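Local coordinates for putative dienelactone hydrolase (Klebsiella pneumoniae subsp. pneumoniae MGH 78578, PDB 3F67), which probably hydrolyses ester or lactone bonds, as an alpha/beta-hydrolase of the dienelactone hydrolase family whose own substrate is not established, at residues S89-A94 with F122-R127; I128-A133 with A202-Y207; A181-D186 with A210-N215. All coordinates share one frame; numbering follows the deposited sequence.

Along the chain, contact 1 closes first: the loop running into helix 93-108 meets the start of helix 124-133, with strand 116-122 in the intervening chain. Contact 2 then carries the next turns of that same helix to edge strand 202-207. Contact 3 opens inside the span of contact 2 and closes beyond it, so these two cross, whereas contact 1 stands in series with both. Together they tie helices 93-108 and 124-133 to the far edge of the sheet and to the loops at its end. Contacts 1 and 3 meet where Cys123 touches His212, the probable active centre, although their centres lie about 17 Å apart.

Contact 1: residues S89-A94 with F122-R127; sequences SKVPDA and FCWGGR
The chain entering helix 93-108 and the first turn of helix 124-133 keep their backbones apart, Asp93 CA lying 10.1 Å from Arg127 CA, so that side chains and one water bridge the interval. The polar link is a salt bridge between Asp93 and Arg127. Arg127 is extended from CG to NE, with its CG anti to the backbone N (chi1 171°), and presents the guanidinium end-on: NH1 bonds to Asp93 OD1 at 3.1 Å and NH2 to Asp93 OD2 at 2.8 Å. Both oxygens are met on their syn sides. The carboxylate and guanidinium planes are nevertheless twisted 41° apart, and the two nitrogens approach from somewhat outside the carboxylate plane while the oxygens stay near that of the guanidinium. This pair is buried, and further bonds fix its rotation: Ser157 OG holds Asp93 OD1, and His160 ND1 holds Arg127 NE.

The turn from Phe122 into the helix, with Cys123 at the N-cap position and glycine at 125, fits the nucleophile elbow of alpha/beta-hydrolases, Cys123 being the probable nucleophile. Cys123 O accepts from Gly126 N and from Arg127 N, which ties the elbow to the first helical turn. Just beyond the cysteine, Trp124 turns its indole toward the loop. Trp124 NE1 donates to a water O 2.9 Å away, lying in the ring plane, and this water makes a long, weak bond to Val91 O. Beside it Val91 CG1 comes obliquely to Trp124 CZ2 at 4.5 Å, a loose apolar touch, while Tyr68 packs edge-to-face with the indole.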
ATOM      1  N   SER A  89     -14.801   5.088  -6.056  0.50 16.60           N
ATOM      2  CA  SER A  89     -15.827   4.043  -5.995  0.50 17.08           C
ATOM      3  C   SER A  89     -16.091   3.436  -7.378  0.50 16.67           C
ATOM      4  O   SER A  89     -16.923   2.536  -7.536  0.50 16.57           O
ATOM      5  CB  SER A  89     -17.096   4.623  -5.366  0.50 17.11           C
ATOM      6  OG  SER A  89     -16.870   4.892  -3.989  0.50 17.70           O
ATOM      7  N   LYS A  90     -15.372   3.940  -8.376  1.00 15.81           N
ATOM      8  CA  LYS A  90     -15.477   3.419  -9.724  1.00 15.81           C
ATOM      9  C   LYS A  90     -14.246   2.628 -10.165  1.00 15.18           C
ATOM     10  O   LYS A  90     -14.199   2.131 -11.300  1.00 16.16           O
ATOM     11  CB  LYS A  90     -15.808   4.578 -10.711  1.00 17.10           C
ATOM     12  CG  LYS A  90     -17.119   5.287 -10.334  1.00 21.03           C
ATOM     13  CD  LYS A  90     -17.725   6.028 -11.494  1.00 25.75           C
ATOM     14  CE  LYS A  90     -18.976   6.806 -11.073  1.00 30.23           C
ATOM     15  NZ  LYS A  90     -20.058   5.915 -10.526  1.00 34.46           N
ATOM     16  N   VAL A  91     -13.274   2.473  -9.267  1.00 14.72           N
ATOM     17  CA  VAL A  91     -12.030   1.767  -9.562  1.00 15.89           C
ATOM     18  C   VAL A  91     -12.191   0.337  -8.975  1.00 16.64           C
ATOM     19  O   VAL A  91     -12.289   0.199  -7.744  1.00 19.46           O
ATOM     20  CB  VAL A  91     -10.827   2.459  -8.870  1.00 15.69           C
ATOM     21  CG1 VAL A  91      -9.533   1.669  -9.102  1.00 16.18           C
ATOM     22  CG2 VAL A  91     -10.658   3.907  -9.406  1.00 16.28           C
ATOM     23  N   PRO A  92     -12.310  -0.694  -9.833  1.00 16.27           N
ATOM     24  CA  PRO A  92     -12.632  -2.027  -9.290  1.00 16.23           C
ATOM     25  C   PRO A  92     -11.411  -2.647  -8.608  1.00 15.82           C
ATOM     26  O   PRO A  92     -10.292  -2.550  -9.149  1.00 15.94           O
ATOM     27  CB  PRO A  92     -13.001  -2.868 -10.529  1.00 16.14           C
ATOM     28  CG  PRO A  92     -13.300  -1.847 -11.613  1.00 16.69           C
ATOM     29  CD  PRO A  92     -12.339  -0.687 -11.305  1.00 16.68           C
ATOM     30  N   ASP A  93     -11.633  -3.317  -7.467  1.00 15.00           N
ATOM     31  CA  ASP A  93     -10.506  -3.991  -6.796  1.00 15.00           C
ATOM     32  C   ASP A  93      -9.756  -4.953  -7.742  1.00 15.71           C
ATOM     33  O   ASP A  93      -8.506  -5.025  -7.723  1.00 14.23           O
ATOM     34  CB  ASP A  93     -11.015  -4.845  -5.624  1.00 15.86           C
ATOM     35  CG  ASP A  93     -11.584  -4.023  -4.465  1.00 16.86           C
ATOM     36  OD1 ASP A  93     -11.332  -2.782  -4.315  1.00 17.87           O
ATOM     37  OD2 ASP A  93     -12.247  -4.688  -3.651  1.00 19.06           O
ATOM     38  N   ALA A  94     -10.515  -5.705  -8.557  1.00 15.61           N
ATOM     39  CA  ALA A  94      -9.899  -6.730  -9.445  1.00 15.38           C
ATOM     40  C   ALA A  94      -8.889  -6.083 -10.400  1.00 15.49           C
ATOM     41  O   ALA A  94      -7.812  -6.641 -10.651  1.00 15.75           O
ATOM     42  CB  ALA A  94     -10.947  -7.466 -10.231  1.00 17.46           C
ATOM     43  N   PHE A 122      -1.170   2.946   2.024  1.00 14.38           N
ATOM     44  CA  PHE A 122      -1.677   3.867   3.049  1.00 13.81           C
ATOM     45  C   PHE A 122      -3.135   4.165   2.789  1.00 14.96           C
ATOM     46  O   PHE A 122      -3.492   4.467   1.666  1.00 16.47           O
ATOM     47  CB  PHE A 122      -0.872   5.194   2.996  1.00 14.22           C
ATOM     48  CG  PHE A 122       0.595   4.972   3.204  1.00 15.24           C
ATOM     49  CD1 PHE A 122       1.141   5.057   4.483  1.00 15.43           C
ATOM     50  CD2 PHE A 122       1.403   4.615   2.111  1.00 17.13           C
ATOM     51  CE1 PHE A 122       2.554   4.784   4.692  1.00 16.20           C
ATOM     52  CE2 PHE A 122       2.762   4.304   2.300  1.00 16.68           C
ATOM     53  CZ  PHE A 122       3.328   4.400   3.584  1.00 14.22           C
ATOM     54  N   CYS A 123      -3.941   4.069   3.837  0.50 15.48           N
ATOM     55  CA  CYS A 123      -5.318   4.502   3.770  0.50 16.82           C
ATOM     56  C   CYS A 123      -6.086   3.608   2.780  0.50 16.23           C
ATOM     57  O   CYS A 123      -6.141   2.384   2.993  0.50 15.70           O
ATOM     58  CB  CYS A 123      -5.356   5.980   3.397  0.50 17.70           C
ATOM     59  SG  CYS A 123      -6.939   6.547   3.680  0.50 23.29           S
ATOM     60  N   TRP A 124      -6.641   4.174   1.701  1.00 15.31           N
ATOM     61  CA  TRP A 124      -7.226   3.337   0.607  1.00 15.15           C
ATOM     62  C   TRP A 124      -6.230   2.224   0.204  1.00 15.22           C
ATOM     63  O   TRP A 124      -6.589   1.028   0.023  1.00 14.71           O
ATOM     64  CB  TRP A 124      -7.565   4.227  -0.612  1.00 15.11           C
ATOM     65  CG  TRP A 124      -8.114   3.477  -1.783  1.00 14.98           C
ATOM     66  CD1 TRP A 124      -9.441   3.156  -2.023  1.00 15.36           C
ATOM     67  CD2 TRP A 124      -7.363   2.936  -2.857  1.00 16.30           C
ATOM     68  NE1 TRP A 124      -9.553   2.444  -3.218  1.00 15.04           N
ATOM     69  CE2 TRP A 124      -8.289   2.326  -3.758  1.00 14.94           C
ATOM     70  CE3 TRP A 124      -5.984   2.970  -3.197  1.00 14.37           C
ATOM     71  CZ2 TRP A 124      -7.870   1.703  -4.951  1.00 16.67           C
ATOM     72  CZ3 TRP A 124      -5.567   2.342  -4.397  1.00 16.24           C
ATOM     73  CH2 TRP A 124      -6.506   1.726  -5.240  1.00 16.66           C
ATOM     74  N   GLY A 125      -4.965   2.630   0.092  1.00 13.93           N
ATOM     75  CA  GLY A 125      -3.875   1.732  -0.267  1.00 13.95           C
ATOM     76  C   GLY A 125      -3.528   0.662   0.764  1.00 14.45           C
ATOM     77  O   GLY A 125      -2.991  -0.402   0.397  1.00 15.73           O
ATOM     78  N   GLY A 126      -3.864   0.932   2.022  1.00 14.74           N
ATOM     79  CA  GLY A 126      -3.638  -0.044   3.097  1.00 13.91           C
ATOM     80  C   GLY A 126      -4.665  -1.151   2.994  1.00 13.46           C
ATOM     81  O   GLY A 126      -4.333  -2.298   3.260  1.00 13.76           O
ATOM     82  N   ARG A 127      -5.895  -0.831   2.582  1.00 13.54           N
ATOM     83  CA  ARG A 127      -6.858  -1.916   2.347  1.00 13.61           C
ATOM     84  C   ARG A 127      -6.405  -2.779   1.175  1.00 14.14           C
ATOM     85  O   ARG A 127      -6.440  -4.008   1.243  1.00 13.80           O
ATOM     86  CB  ARG A 127      -8.271  -1.353   2.134  1.00 12.69           C
ATOM     87  CG  ARG A 127      -9.272  -2.447   1.670  1.00 12.40           C
ATOM     88  CD  ARG A 127     -10.676  -1.879   1.535  1.00 14.67           C
ATOM     89  NE  ARG A 127     -11.561  -2.826   0.832  1.00 15.07           N
ATOM     90  CZ  ARG A 127     -11.598  -2.971  -0.485  1.00 16.22           C
ATOM     91  NH1 ARG A 127     -10.851  -2.189  -1.273  1.00 15.61           N
ATOM     92  NH2 ARG A 127     -12.438  -3.855  -1.025  1.00 15.36           N
TER
HETATM   93  O   HOH W   1     -11.933   1.700  -4.649  1.00 20.37           O

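Contact 2: residues I128-A133 with A202-Y207; sequences ITWLYA and AEIVVY
Apolar packing alone joins helical residues 128-133 to strand 202-207, and Trp130 supplies the whole of the helix's share. The outer, six-membered part of its indole spans the gap between backbones whose nearest CA atoms, those of Trp130 and Ala202, are 10.3 Å apart. Two strand side chains meet the rim of this ring near its plane. Ile204 comes up with CG1 at 4.2 Å from Trp130 CZ2, the two side chains crossing at about a right angle, and Ala202 places its CB 4.4 Å from Trp130 CZ3. One residue separates them in the strand, so both lie on the same face of it, and the edge of the indole faces both. The torsions explain the reach: Trp130 CG is anti to the carbonyl carbon (chi1 -74°), and Ile204 CG1 takes the same position about its own CA-CB bond (chi1 -65°), which carries its longer branch to the indole. These are loose van der Waals distances, and the surface buried is modest, 108 Å² over both sides.

No hydrogen bond crosses between the segments. The one polar atom of the indole, Trp130 NE1, is instead bonded to Tyr176 OH on the neighbouring strand, which should help to fix the rotation of the buried ring.

In the alpha/beta-hydrolase sheet, 202-207 is an edge strand paired in parallel with strand 172-177. Helix 185-197 completes the packing, its Met191 touching both Trp130 and Ile204 and its Leu195 touching Ala202, while helix 224-238 lies against Glu203, Val205 and Tyr207.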
ATOM      1  N   ILE A 128      -5.998  -2.117   0.091  1.00 14.55           N
ATOM      2  CA  ILE A 128      -5.496  -2.821  -1.108  1.00 14.36           C
ATOM      3  C   ILE A 128      -4.310  -3.723  -0.745  1.00 14.84           C
ATOM      4  O   ILE A 128      -4.204  -4.846  -1.253  1.00 14.87           O
ATOM      5  CB  ILE A 128      -5.124  -1.774  -2.203  1.00 14.21           C
ATOM      6  CG1 ILE A 128      -6.385  -1.044  -2.726  1.00 14.07           C
ATOM      7  CG2 ILE A 128      -4.318  -2.431  -3.350  1.00 13.74           C
ATOM      8  CD1 ILE A 128      -7.434  -1.963  -3.364  1.00 12.90           C
ATOM      9  N   THR A 129      -3.459  -3.231   0.144  1.00 14.41           N
ATOM     10  CA  THR A 129      -2.323  -4.003   0.629  1.00 14.31           C
ATOM     11  C   THR A 129      -2.762  -5.368   1.196  1.00 14.71           C
ATOM     12  O   THR A 129      -2.185  -6.388   0.845  1.00 13.58           O
ATOM     13  CB  THR A 129      -1.472  -3.172   1.631  1.00 14.19           C
ATOM     14  OG1 THR A 129      -0.837  -2.121   0.894  1.00 18.44           O
ATOM     15  CG2 THR A 129      -0.304  -4.026   2.206  1.00 13.95           C
ATOM     16  N   TRP A 130      -3.764  -5.379   2.088  1.00 14.45           N
ATOM     17  CA  TRP A 130      -4.276  -6.653   2.587  1.00 14.86           C
ATOM     18  C   TRP A 130      -4.768  -7.539   1.456  1.00 14.97           C
ATOM     19  O   TRP A 130      -4.477  -8.743   1.417  1.00 14.61           O
ATOM     20  CB  TRP A 130      -5.461  -6.404   3.542  1.00 13.98           C
ATOM     21  CG  TRP A 130      -5.096  -5.864   4.907  1.00 13.27           C
ATOM     22  CD1 TRP A 130      -5.268  -4.569   5.372  1.00 12.85           C
ATOM     23  CD2 TRP A 130      -4.569  -6.621   6.012  1.00 13.15           C
ATOM     24  NE1 TRP A 130      -4.870  -4.488   6.707  1.00 13.78           N
ATOM     25  CE2 TRP A 130      -4.433  -5.729   7.109  1.00 14.20           C
ATOM     26  CE3 TRP A 130      -4.174  -7.977   6.169  1.00 13.81           C
ATOM     27  CZ2 TRP A 130      -3.933  -6.135   8.353  1.00 15.58           C
ATOM     28  CZ3 TRP A 130      -3.675  -8.395   7.420  1.00 14.34           C
ATOM     29  CH2 TRP A 130      -3.563  -7.471   8.502  1.00 16.34           C
ATOM     30  N   LEU A 131      -5.576  -6.960   0.572  1.00 14.42           N
ATOM     31  CA  LEU A 131      -6.113  -7.747  -0.545  1.00 14.09           C
ATOM     32  C   LEU A 131      -4.996  -8.369  -1.392  1.00 14.70           C
ATOM     33  O   LEU A 131      -5.112  -9.534  -1.845  1.00 14.80           O
ATOM     34  CB  LEU A 131      -7.038  -6.915  -1.437  1.00 15.25           C
ATOM     35  CG  LEU A 131      -8.288  -6.300  -0.768  1.00 17.11           C
ATOM     36  CD1 LEU A 131      -9.200  -5.613  -1.825  1.00 19.63           C
ATOM     37  CD2 LEU A 131      -9.050  -7.250   0.084  1.00 22.72           C
ATOM     38  N   TYR A 132      -3.962  -7.565  -1.700  1.00 13.81           N
ATOM     39  CA  TYR A 132      -2.877  -8.044  -2.561  1.00 14.23           C
ATOM     40  C   TYR A 132      -2.109  -9.196  -1.902  1.00 14.36           C
ATOM     41  O   TYR A 132      -1.667 -10.155  -2.595  1.00 15.28           O
ATOM     42  CB  TYR A 132      -1.896  -6.889  -2.914  1.00 13.39           C
ATOM     43  CG  TYR A 132      -1.055  -7.259  -4.112  1.00 13.18           C
ATOM     44  CD1 TYR A 132      -1.643  -7.463  -5.359  1.00 14.50           C
ATOM     45  CD2 TYR A 132       0.314  -7.458  -3.967  1.00 14.17           C
ATOM     46  CE1 TYR A 132      -0.893  -7.854  -6.450  1.00 13.90           C
ATOM     47  CE2 TYR A 132       1.106  -7.844  -5.074  1.00 15.23           C
ATOM     48  CZ  TYR A 132       0.487  -8.025  -6.300  1.00 16.59           C
ATOM     49  OH  TYR A 132       1.224  -8.412  -7.394  1.00 18.02           O
ATOM     50  N   ALA A 133      -1.982  -9.142  -0.569  1.00 13.76           N
ATOM     51  CA  ALA A 133      -1.339 -10.228   0.154  1.00 15.00           C
ATOM     52  C   ALA A 133      -2.104 -11.563   0.052  1.00 16.09           C
ATOM     53  O   ALA A 133      -1.490 -12.618   0.178  1.00 16.68           O
ATOM     54  CB  ALA A 133      -1.086  -9.845   1.663  1.00 15.48           C
ATOM     55  N   ALA A 202       0.438 -12.541  10.957  1.00 15.91           N
ATOM     56  CA  ALA A 202       0.020 -11.163  10.834  1.00 15.86           C
ATOM     57  C   ALA A 202      -0.102 -10.567  12.205  1.00 16.02           C
ATOM     58  O   ALA A 202      -0.400 -11.270  13.188  1.00 17.63           O
ATOM     59  CB  ALA A 202      -1.368 -11.054  10.087  1.00 15.52           C
ATOM     60  N   GLU A 203       0.079  -9.261  12.303  0.50 15.21           N
ATOM     61  CA  GLU A 203      -0.230  -8.591  13.555  0.50 15.24           C
ATOM     62  C   GLU A 203      -0.608  -7.192  13.174  0.50 15.30           C
ATOM     63  O   GLU A 203      -0.195  -6.682  12.130  0.50 15.14           O
ATOM     64  CB  GLU A 203       0.977  -8.546  14.485  0.50 14.60           C
ATOM     65  CG  GLU A 203       2.090  -7.732  13.870  0.50 12.17           C
ATOM     66  CD  GLU A 203       3.404  -7.991  14.544  0.50 14.08           C
ATOM     67  OE1 GLU A 203       4.077  -7.018  14.921  0.50  5.72           O
ATOM     68  OE2 GLU A 203       3.751  -9.193  14.701  0.50 18.28           O
ATOM     69  N   ILE A 204      -1.412  -6.600  14.034  1.00 15.91           N
ATOM     70  CA  ILE A 204      -1.869  -5.211  13.918  1.00 15.92           C
ATOM     71  C   ILE A 204      -1.372  -4.452  15.153  1.00 15.69           C
ATOM     72  O   ILE A 204      -1.673  -4.821  16.304  1.00 16.42           O
ATOM     73  CB  ILE A 204      -3.433  -5.135  13.837  1.00 15.66           C
ATOM     74  CG1 ILE A 204      -3.887  -5.812  12.536  1.00 17.32           C
ATOM     75  CG2 ILE A 204      -3.903  -3.702  13.877  1.00 17.78           C
ATOM     76  CD1 ILE A 204      -5.432  -6.042  12.423  1.00 19.33           C
ATOM     77  N   VAL A 205      -0.586  -3.420  14.909  1.00 15.59           N
ATOM     78  CA  VAL A 205      -0.096  -2.558  15.981  1.00 16.53           C
ATOM     79  C   VAL A 205      -0.995  -1.339  16.007  1.00 15.52           C
ATOM     80  O   VAL A 205      -1.202  -0.703  14.965  1.00 16.12           O
ATOM     81  CB  VAL A 205       1.358  -2.164  15.692  1.00 15.99           C
ATOM     82  CG1 VAL A 205       1.858  -1.047  16.702  1.00 17.71           C
ATOM     83  CG2 VAL A 205       2.262  -3.446  15.719  1.00 17.52           C
ATOM     84  N   VAL A 206      -1.556  -1.027  17.197  1.00 15.66           N
ATOM     85  CA  VAL A 206      -2.445   0.113  17.344  1.00 15.83           C
ATOM     86  C   VAL A 206      -1.766   1.214  18.167  1.00 15.80           C
ATOM     87  O   VAL A 206      -1.329   0.967  19.306  1.00 15.63           O
ATOM     88  CB  VAL A 206      -3.742  -0.292  18.048  1.00 16.08           C
ATOM     89  CG1 VAL A 206      -4.656   0.925  18.151  1.00 17.83           C
ATOM     90  CG2 VAL A 206      -4.432  -1.402  17.243  1.00 17.22           C
ATOM     91  N   TYR A 207      -1.631   2.391  17.573  1.00 15.76           N
ATOM     92  CA  TYR A 207      -0.973   3.540  18.214  1.00 16.16           C
ATOM     93  C   TYR A 207      -1.993   4.354  19.010  1.00 16.53           C
ATOM     94  O   TYR A 207      -2.887   4.964  18.422  1.00 17.68           O
ATOM     95  CB  TYR A 207      -0.302   4.428  17.155  1.00 16.67           C
ATOM     96  CG  TYR A 207       0.909   3.740  16.570  1.00 16.35           C
ATOM     97  CD1 TYR A 207       2.164   3.861  17.190  1.00 16.88           C
ATOM     98  CD2 TYR A 207       0.790   2.929  15.434  1.00 16.89           C
ATOM     99  CE1 TYR A 207       3.297   3.168  16.688  1.00 16.37           C
ATOM    100  CE2 TYR A 207       1.905   2.243  14.931  1.00 16.37           C
ATOM    101  CZ  TYR A 207       3.140   2.394  15.549  1.00 14.99           C
ATOM    102  OH  TYR A 207       4.244   1.743  15.068  1.00 16.32           O
TER

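Contact 3: residues A181-D186 with A210-N215; sequences ASIPQD and ADHAFN
The imidazole of His212 meets two consecutive side chains of the loop leading to helix 185-197, each at a different angle. Ile183 reaches its edge, close to the ring plane, with CD1 at 4.0 Å from His212 ND1; the long branch of the isoleucine, CG1 anti to the carbonyl carbon (chi1 -55°), carries this methyl there. Ser182 approaches obliquely, its OG lying 3.4 Å from His212 ND1. His212 itself has CG anti to its backbone N (chi1 -164°), a setting that turns the ring toward the 181-186 loop.

Both groups are bonded to Asp180, whose OD2 bonds to His212 ND1 and whose OD1 bonds to Ser182 OG. Such a geometry is consistent with a Cys-His-Asp triad of the dienelactone hydrolase kind, in which Asp180 would orient the histidine toward Cys123 on the nucleophile elbow; the side chain of His212 touches Cys123, though the cysteine is modelled in two conformations and their exact spacing is doubtful. Ser182, in turn, looks like a second-shell residue that steadies the aspartate.

On the outer side, Asp211 fixes the backbone on which the imidazole stands. Its OD1 accepts from His212 N at 2.6 Å on the anti side, and Asp211 OD1 also takes a bond from a water O at 2.6 Å. That water O accepts from Ala181 N at 3.0 Å, bridging the two loops at the protein surface.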
ATOM      1  N   ALA A 181     -11.455   7.350  13.869  1.00 19.74           N
ATOM      2  CA  ALA A 181     -12.914   7.144  13.901  1.00 20.38           C
ATOM      3  C   ALA A 181     -13.385   6.353  12.684  1.00 20.10           C
ATOM      4  O   ALA A 181     -14.409   5.652  12.764  1.00 20.58           O
ATOM      5  CB  ALA A 181     -13.635   8.481  13.936  1.00 20.78           C
ATOM      6  N   SER A 182     -12.651   6.460  11.573  1.00 20.14           N
ATOM      7  CA  SER A 182     -13.018   5.742  10.342  1.00 19.87           C
ATOM      8  C   SER A 182     -12.717   4.230  10.421  1.00 20.37           C
ATOM      9  O   SER A 182     -13.261   3.456   9.622  1.00 19.77           O
ATOM     10  CB  SER A 182     -12.371   6.359   9.101  1.00 20.31           C
ATOM     11  OG  SER A 182     -11.024   5.980   8.979  1.00 22.79           O
ATOM     12  N   ILE A 183     -11.857   3.829  11.367  1.00 17.45           N
ATOM     13  CA  ILE A 183     -11.508   2.408  11.587  1.00 17.35           C
ATOM     14  C   ILE A 183     -11.595   2.115  13.080  1.00 17.10           C
ATOM     15  O   ILE A 183     -10.582   2.086  13.792  1.00 15.84           O
ATOM     16  CB  ILE A 183     -10.107   2.054  10.978  1.00 16.37           C
ATOM     17  CG1 ILE A 183     -10.085   2.429   9.491  1.00 17.90           C
ATOM     18  CG2 ILE A 183      -9.723   0.558  11.216  1.00 15.69           C
ATOM     19  CD1 ILE A 183      -8.707   2.295   8.822  1.00 17.07           C
ATOM     20  N   PRO A 184     -12.822   1.895  13.579  1.00 16.80           N
ATOM     21  CA  PRO A 184     -12.971   1.685  15.007  1.00 16.96           C
ATOM     22  C   PRO A 184     -12.294   0.438  15.509  1.00 16.86           C
ATOM     23  O   PRO A 184     -12.084  -0.552  14.764  1.00 17.76           O
ATOM     24  CB  PRO A 184     -14.512   1.563  15.195  1.00 16.80           C
ATOM     25  CG  PRO A 184     -15.083   2.140  14.000  1.00 17.19           C
ATOM     26  CD  PRO A 184     -14.125   1.861  12.885  1.00 16.24           C
ATOM     27  N   GLN A 185     -11.947   0.451  16.785  1.00 17.68           N
ATOM     28  CA  GLN A 185     -11.255  -0.681  17.347  1.00 17.28           C
ATOM     29  C   GLN A 185     -12.045  -2.000  17.335  1.00 16.93           C
ATOM     30  O   GLN A 185     -11.445  -3.075  17.333  1.00 16.61           O
ATOM     31  CB  GLN A 185     -10.689  -0.352  18.746  1.00 18.59           C
ATOM     32  CG  GLN A 185      -9.658   0.760  18.681  1.00 19.74           C
ATOM     33  CD  GLN A 185      -8.569   0.448  17.660  1.00 17.57           C
ATOM     34  OE1 GLN A 185      -7.828  -0.510  17.818  1.00 20.02           O
ATOM     35  NE2 GLN A 185      -8.499   1.245  16.595  1.00 19.63           N
ATOM     36  N   ASP A 186     -13.374  -1.932  17.322  0.50 16.76           N
ATOM     37  CA  ASP A 186     -14.155  -3.157  17.228  0.50 16.10           C
ATOM     38  C   ASP A 186     -13.807  -3.870  15.902  0.50 15.89           C
ATOM     39  O   ASP A 186     -13.731  -5.105  15.856  0.50 15.10           O
ATOM     40  CB  ASP A 186     -15.655  -2.857  17.329  0.50 16.85           C
ATOM     41  CG  ASP A 186     -16.161  -2.845  18.762  0.50 17.03           C
ATOM     42  OD1 ASP A 186     -15.494  -3.456  19.632  0.50 19.89           O
ATOM     43  OD2 ASP A 186     -17.235  -2.247  19.022  0.50 20.29           O
ATOM     44  N   ALA A 210      -2.649   8.143  17.864  1.00 17.73           N
ATOM     45  CA  ALA A 210      -2.688   8.471  16.438  1.00 17.88           C
ATOM     46  C   ALA A 210      -4.082   8.406  15.846  1.00 17.80           C
ATOM     47  O   ALA A 210      -4.858   7.525  16.177  1.00 17.85           O
ATOM     48  CB  ALA A 210      -1.786   7.489  15.664  1.00 17.11           C
ATOM     49  N   ASP A 211      -4.349   9.291  14.898  1.00 19.03           N
ATOM     50  CA  ASP A 211      -5.593   9.272  14.127  1.00 19.36           C
ATOM     51  C   ASP A 211      -5.327   8.536  12.822  1.00 20.17           C
ATOM     52  O   ASP A 211      -4.223   7.951  12.623  1.00 19.67           O
ATOM     53  CB  ASP A 211      -5.968  10.731  13.824  1.00 20.61           C
ATOM     54  CG  ASP A 211      -7.442  10.935  13.508  1.00 23.54           C
ATOM     55  OD1 ASP A 211      -8.164   9.998  13.089  1.00 21.80           O
ATOM     56  OD2 ASP A 211      -7.869  12.103  13.688  1.00 27.60           O
ATOM     57  N   HIS A 212      -6.313   8.552  11.922  1.00 19.09           N
ATOM     58  CA  HIS A 212      -6.109   8.112  10.537  1.00 19.03           C
ATOM     59  C   HIS A 212      -5.010   8.952   9.896  1.00 18.48           C
ATOM     60  O   HIS A 212      -4.812  10.110  10.274  1.00 18.45           O
ATOM     61  CB  HIS A 212      -7.421   8.299   9.724  1.00 19.79           C
ATOM     62  CG  HIS A 212      -7.432   7.539   8.426  1.00 20.91           C
ATOM     63  ND1 HIS A 212      -7.645   6.171   8.354  1.00 21.60           N
ATOM     64  CD2 HIS A 212      -7.225   7.953   7.152  1.00 22.06           C
ATOM     65  CE1 HIS A 212      -7.603   5.786   7.090  1.00 20.14           C
ATOM     66  NE2 HIS A 212      -7.336   6.845   6.341  1.00 22.41           N
ATOM     67  N   ALA A 213      -4.259   8.361   8.958  1.00 17.78           N
ATOM     68  CA  ALA A 213      -3.284   9.120   8.150  1.00 17.51           C
ATOM     69  C   ALA A 213      -2.193   9.768   9.019  1.00 16.76           C
ATOM     70  O   ALA A 213      -1.705  10.881   8.754  1.00 18.15           O
ATOM     71  CB  ALA A 213      -3.986  10.177   7.253  1.00 17.17           C
ATOM     72  N   PHE A 214      -1.770   9.032  10.029  1.00 16.44           N
ATOM     73  CA  PHE A 214      -0.787   9.607  10.959  1.00 14.93           C
ATOM     74  C   PHE A 214       0.635   9.692  10.404  1.00 15.13           C
ATOM     75  O   PHE A 214       1.497  10.328  10.998  1.00 14.17           O
ATOM     76  CB  PHE A 214      -0.829   8.894  12.333  1.00 14.80           C
ATOM     77  CG  PHE A 214      -0.369   7.451  12.308  1.00 13.34           C
ATOM     78  CD1 PHE A 214       1.016   7.135  12.282  1.00 14.45           C
ATOM     79  CD2 PHE A 214      -1.299   6.407  12.380  1.00 15.10           C
ATOM     80  CE1 PHE A 214       1.424   5.792  12.303  1.00 14.76           C
ATOM     81  CE2 PHE A 214      -0.885   5.044  12.397  1.00 13.53           C
ATOM     82  CZ  PHE A 214       0.473   4.754  12.359  1.00 13.43           C
ATOM     83  N   ASN A 215       0.890   9.010   9.286  1.00 14.72           N
ATOM     84  CA  ASN A 215       2.160   9.163   8.615  1.00 14.51           C
ATOM     85  C   ASN A 215       2.202  10.287   7.584  1.00 15.79           C
ATOM     86  O   ASN A 215       3.254  10.541   6.984  1.00 16.22           O
ATOM     87  CB  ASN A 215       2.496   7.827   7.930  1.00 13.04           C
ATOM     88  CG  ASN A 215       3.947   7.741   7.511  1.00 13.11           C
ATOM     89  OD1 ASN A 215       4.866   7.892   8.339  1.00 14.53           O
ATOM     90  ND2 ASN A 215       4.178   7.516   6.206  1.00 14.53           N
TER
HETATM   91  O   HOH W   2     -10.761  10.162  13.088  1.00 25.30           O